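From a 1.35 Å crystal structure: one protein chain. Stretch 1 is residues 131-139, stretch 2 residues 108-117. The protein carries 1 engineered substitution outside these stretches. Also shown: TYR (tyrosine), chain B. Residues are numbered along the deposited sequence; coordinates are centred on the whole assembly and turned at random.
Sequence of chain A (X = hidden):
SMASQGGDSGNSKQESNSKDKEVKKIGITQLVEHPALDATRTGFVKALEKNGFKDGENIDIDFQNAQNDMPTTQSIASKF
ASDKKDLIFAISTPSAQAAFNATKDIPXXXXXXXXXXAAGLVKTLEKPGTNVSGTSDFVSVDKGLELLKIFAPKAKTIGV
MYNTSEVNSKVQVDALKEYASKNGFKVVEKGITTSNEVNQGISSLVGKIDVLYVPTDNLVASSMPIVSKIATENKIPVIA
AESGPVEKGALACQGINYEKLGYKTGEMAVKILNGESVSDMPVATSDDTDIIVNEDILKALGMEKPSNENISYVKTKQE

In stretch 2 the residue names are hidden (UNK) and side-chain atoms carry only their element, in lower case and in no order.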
# COMPACT_ATOMS: atom_id res chain seq x y z
N ASN A 131 1.85 -17.57 12.86
CA ASN A 131 0.67 -16.93 13.41
C ASN A 131 0.10 -15.78 12.58
O ASN A 131 -0.66 -14.96 13.09
CB ASN A 131 0.87 -16.49 14.87
CG ASN A 131 2.01 -15.45 15.05
OD1 ASN A 131 3.11 -15.70 14.59
ND2 ASN A 131 1.76 -14.40 15.82
N VAL A 132 0.49 -15.70 11.31
CA VAL A 132 0.11 -14.60 10.44
C VAL A 132 -0.65 -15.08 9.20
O VAL A 132 -0.22 -16.01 8.55
CB VAL A 132 1.36 -13.83 9.93
CG1 VAL A 132 0.92 -12.64 9.10
CG2 VAL A 132 2.18 -13.40 11.14
N SER A 133 -1.75 -14.42 8.87
CA SER A 133 -2.39 -14.53 7.56
C SER A 133 -3.04 -13.20 7.22
O SER A 133 -2.73 -12.17 7.87
CB SER A 133 -3.39 -15.68 7.49
OG SER A 133 -3.76 -15.85 6.12
N GLY A 134 -3.83 -13.13 6.16
CA GLY A 134 -4.53 -11.95 5.79
C GLY A 134 -4.52 -11.73 4.29
O GLY A 134 -4.66 -12.63 3.53
N THR A 135 -4.33 -10.46 3.94
CA THR A 135 -4.35 -10.05 2.56
C THR A 135 -3.01 -9.33 2.18
O THR A 135 -2.38 -8.71 3.03
CB THR A 135 -5.50 -9.09 2.22
OG1 THR A 135 -5.54 -8.03 3.16
CG2 THR A 135 -6.86 -9.83 2.30
N SER A 136 -2.72 -9.48 0.91
CA SER A 136 -1.56 -8.81 0.28
C SER A 136 -2.12 -7.87 -0.75
O SER A 136 -3.02 -8.17 -1.53
CB SER A 136 -0.67 -9.86 -0.32
OG SER A 136 0.26 -9.19 -1.26
N ASP A 137 -1.45 -6.68 -0.84
CA ASP A 137 -1.74 -5.68 -1.86
C ASP A 137 -0.79 -5.80 -3.04
O ASP A 137 -0.58 -4.79 -3.76
CB ASP A 137 -1.78 -4.24 -1.33
CG ASP A 137 -0.43 -3.73 -0.81
OD1 ASP A 137 0.46 -4.56 -0.58
OD2 ASP A 137 -0.38 -2.49 -0.60
N PHE A 138 -0.25 -6.97 -3.30
CA PHE A 138 0.51 -7.20 -4.53
C PHE A 138 -0.26 -6.76 -5.74
O PHE A 138 -1.45 -7.05 -5.92
CB PHE A 138 0.88 -8.68 -4.70
CG PHE A 138 1.55 -8.93 -6.02
CD1 PHE A 138 2.88 -8.60 -6.17
CD2 PHE A 138 0.84 -9.35 -7.11
CE1 PHE A 138 3.49 -8.73 -7.42
CE2 PHE A 138 1.43 -9.49 -8.35
CZ PHE A 138 2.75 -9.18 -8.51
N VAL A 139 0.44 -6.02 -6.64
CA VAL A 139 -0.05 -5.67 -7.94
C VAL A 139 1.11 -5.70 -8.90
O VAL A 139 2.21 -5.31 -8.51
CB VAL A 139 -0.75 -4.28 -7.94
CG1 VAL A 139 0.20 -3.09 -7.58
CG2 VAL A 139 -1.53 -4.05 -9.23
N UNK A 108 -2.25 -12.78 13.99
CA UNK A 108 -2.07 -11.51 13.33
C UNK A 108 -2.68 -11.60 11.95
O UNK A 108 -2.31 -12.50 11.18
c UNK A 108 -0.44 -9.89 12.40
c UNK A 108 0.06 -11.04 14.63
c UNK A 108 -0.59 -11.16 13.24
c UNK A 108 1.61 -11.10 14.54
N UNK A 109 -3.59 -10.70 11.64
CA UNK A 109 -4.13 -10.59 10.29
C UNK A 109 -3.52 -9.31 9.72
O UNK A 109 -3.63 -8.26 10.29
c UNK A 109 -5.65 -10.50 10.27
c UNK A 109 -6.33 -11.89 10.48
c UNK A 109 -6.05 -12.85 9.36
c UNK A 109 -7.78 -11.59 10.51
N UNK A 110 -2.95 -9.48 8.53
CA UNK A 110 -2.29 -8.34 7.83
C UNK A 110 -3.16 -7.89 6.69
O UNK A 110 -3.97 -8.62 6.12
c UNK A 110 -0.07 -9.28 8.47
c UNK A 110 -0.97 -9.76 6.18
c UNK A 110 0.34 -10.31 5.62
c UNK A 110 -0.89 -8.79 7.31
N UNK A 111 -2.91 -6.65 6.24
CA UNK A 111 -3.40 -6.16 4.99
C UNK A 111 -2.36 -5.10 4.49
O UNK A 111 -1.50 -4.64 5.29
o UNK A 111 -5.28 -5.28 3.70
c UNK A 111 -4.76 -5.49 5.04
c UNK A 111 -4.79 -4.21 5.84
N UNK A 112 -2.49 -4.78 3.21
CA UNK A 112 -1.58 -3.74 2.57
C UNK A 112 -0.15 -4.15 2.76
O UNK A 112 0.69 -3.24 2.94
c UNK A 112 -1.86 -2.40 3.16
N UNK A 113 0.15 -5.42 2.64
CA UNK A 113 1.50 -5.96 2.66
C UNK A 113 1.79 -6.50 1.28
O UNK A 113 1.16 -7.40 0.78
c UNK A 113 1.67 -7.07 3.71
c UNK A 113 1.47 -6.49 5.07
c UNK A 113 3.00 -7.80 3.59
N UNK A 114 2.84 -5.92 0.61
CA UNK A 114 3.07 -6.26 -0.76
C UNK A 114 3.53 -7.67 -0.98
O UNK A 114 3.13 -8.32 -1.94
o UNK A 114 3.75 -3.97 -1.34
c UNK A 114 4.14 -5.30 -1.40
N UNK A 115 4.44 -8.12 -0.12
CA UNK A 115 5.16 -9.40 -0.27
C UNK A 115 5.37 -9.98 1.12
O UNK A 115 6.36 -9.77 1.80
c UNK A 115 6.48 -9.23 -1.02
o UNK A 115 7.63 -10.54 -2.67
o UNK A 115 6.98 -11.62 -0.84
c UNK A 115 7.05 -10.58 -1.55
N UNK A 116 4.34 -10.75 1.60
CA UNK A 116 4.45 -11.30 2.91
C UNK A 116 5.58 -12.27 3.15
O UNK A 116 6.14 -12.32 4.23
c UNK A 116 2.17 -11.29 2.19
c UNK A 116 3.08 -12.03 3.08
c UNK A 116 2.99 -10.86 1.03
N UNK A 117 5.95 -13.03 2.12
CA UNK A 117 7.08 -13.95 2.23
C UNK A 117 8.42 -13.18 2.35
O UNK A 117 9.23 -13.43 3.21
c UNK A 117 5.89 -15.82 1.05
c UNK A 117 8.39 -15.74 1.04
c UNK A 117 7.12 -14.91 1.03
N TYR B . 2.30 -2.00 0.16
CA TYR B . 2.70 -1.23 1.35
C TYR B . 3.33 -2.16 2.37
O TYR B . 3.59 -1.71 3.49
CB TYR B . 1.58 -0.32 1.88
CG TYR B . 1.20 0.76 0.92
CD1 TYR B . 2.14 1.80 0.62
CD2 TYR B . 0.03 0.79 0.23
CE1 TYR B . 1.84 2.75 -0.32
CE2 TYR B . -0.29 1.74 -0.72
CZ TYR B . 0.66 2.75 -1.01
OH TYR B . 0.36 3.71 -1.96
OXT TYR B . 3.66 -3.28 2.06
O HOH W 1 2.08 -3.65 -3.62

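Position 108 carries four carbons, forked at the first, with one arm two carbons long. Its backbone N donates to Asn-131 O at 2.8 Å, its O accepts from Ser-133 N at 3.1 Å, and its CB lies 4.1 Å from Val-132 CG2, the two side chains sharing one face of a parallel sheet. A beta-branched four-carbon chain is isoleucine, Ile-108; its CD1 ends 3.5 Å from Asn-131 ND2.

Position 109 also has four carbons, but the fork comes at the second. It points to the other face, with Ser-133, and one terminal carbon returns to within 3.9 Å of Gly-134 N, that carbon belonging to position 109. This is Leu-109. Its CA makes a CA-H...O contact with Ser-133 O at 3.2 Å.

Position 110 repeats the pattern of Ile-108: four carbons, forked at the first, one arm longer. That fork, with its one longer arm, makes the residue Ile-110; its short arm packs against Val-132, with Ile-110 CG2 3.6 Å from Val-132 CG1. Its N donates to Ser-133 O at 2.8 Å, and its O accepts from Thr-135 N at 2.9 Å. Gly-134 faces it for a plain reason: a CB there would sit 2.2 Å from Ile-110 O, and the backbone angles of Gly-134 by themselves call for glycine.

Position 111 has one carbon bearing an oxygen and a carbon, the fork of threonine. Thr-111 OG1 and Thr-135 OG1 are hydrogen-bonded at 2.8 Å, and either could be the donor.

Position 112 has a single side-chain carbon: Ala-112. The chain turns a corner here, with phi and psi both positive. CB points away overall yet comes 4.0 Å from Asp-137 OD2, and the buried N finds no partner.

Position 113 has three carbons, one carrying the other two: Val-113. The side chain points away, leaving the backbone to do the work. Its O accepts from Ser-136 OG at 2.9 Å and from Asp-137 N at 3.2 Å.

Position 114 has one carbon then one oxygen, which is serine. Ser-114 OG accepts from the bound tyrosine N at 2.9 Å, and Ser-114 N donates to tyrosine OXT at 3.1 Å. Water 1 joins Ser-114 OG, at 2.8 Å, to Asp-137 O, at 2.9 Å.

Position 115 has two carbons, the second carrying two oxygens, and points away from stretch 1: Asp-115. Position 116 closes three carbons onto its own N, so it is proline; Pro-116 CD approaches Ser-136 OG at 3.9 Å. Position 117, three carbons forked at the first, is Val-117, out of reach.

The contact works in two parts. First comes a parallel ladder, whose backbone bonds set the register while Val-132 packs against both isoleucines. Beyond the corner, side chains join the backbone: Ser-136 OG donates to Val-113 O, which also accepts from Asp-137 N, and Ser-136 OG accepts from Phe-138 N at 3.1 Å, bracing the loop. Asp-137 OD2, 2.8 Å from the ligand N, then joins Ser-114 in holding the tyrosine amine.

Stretch 2 (108-117) ILITAVSDPV
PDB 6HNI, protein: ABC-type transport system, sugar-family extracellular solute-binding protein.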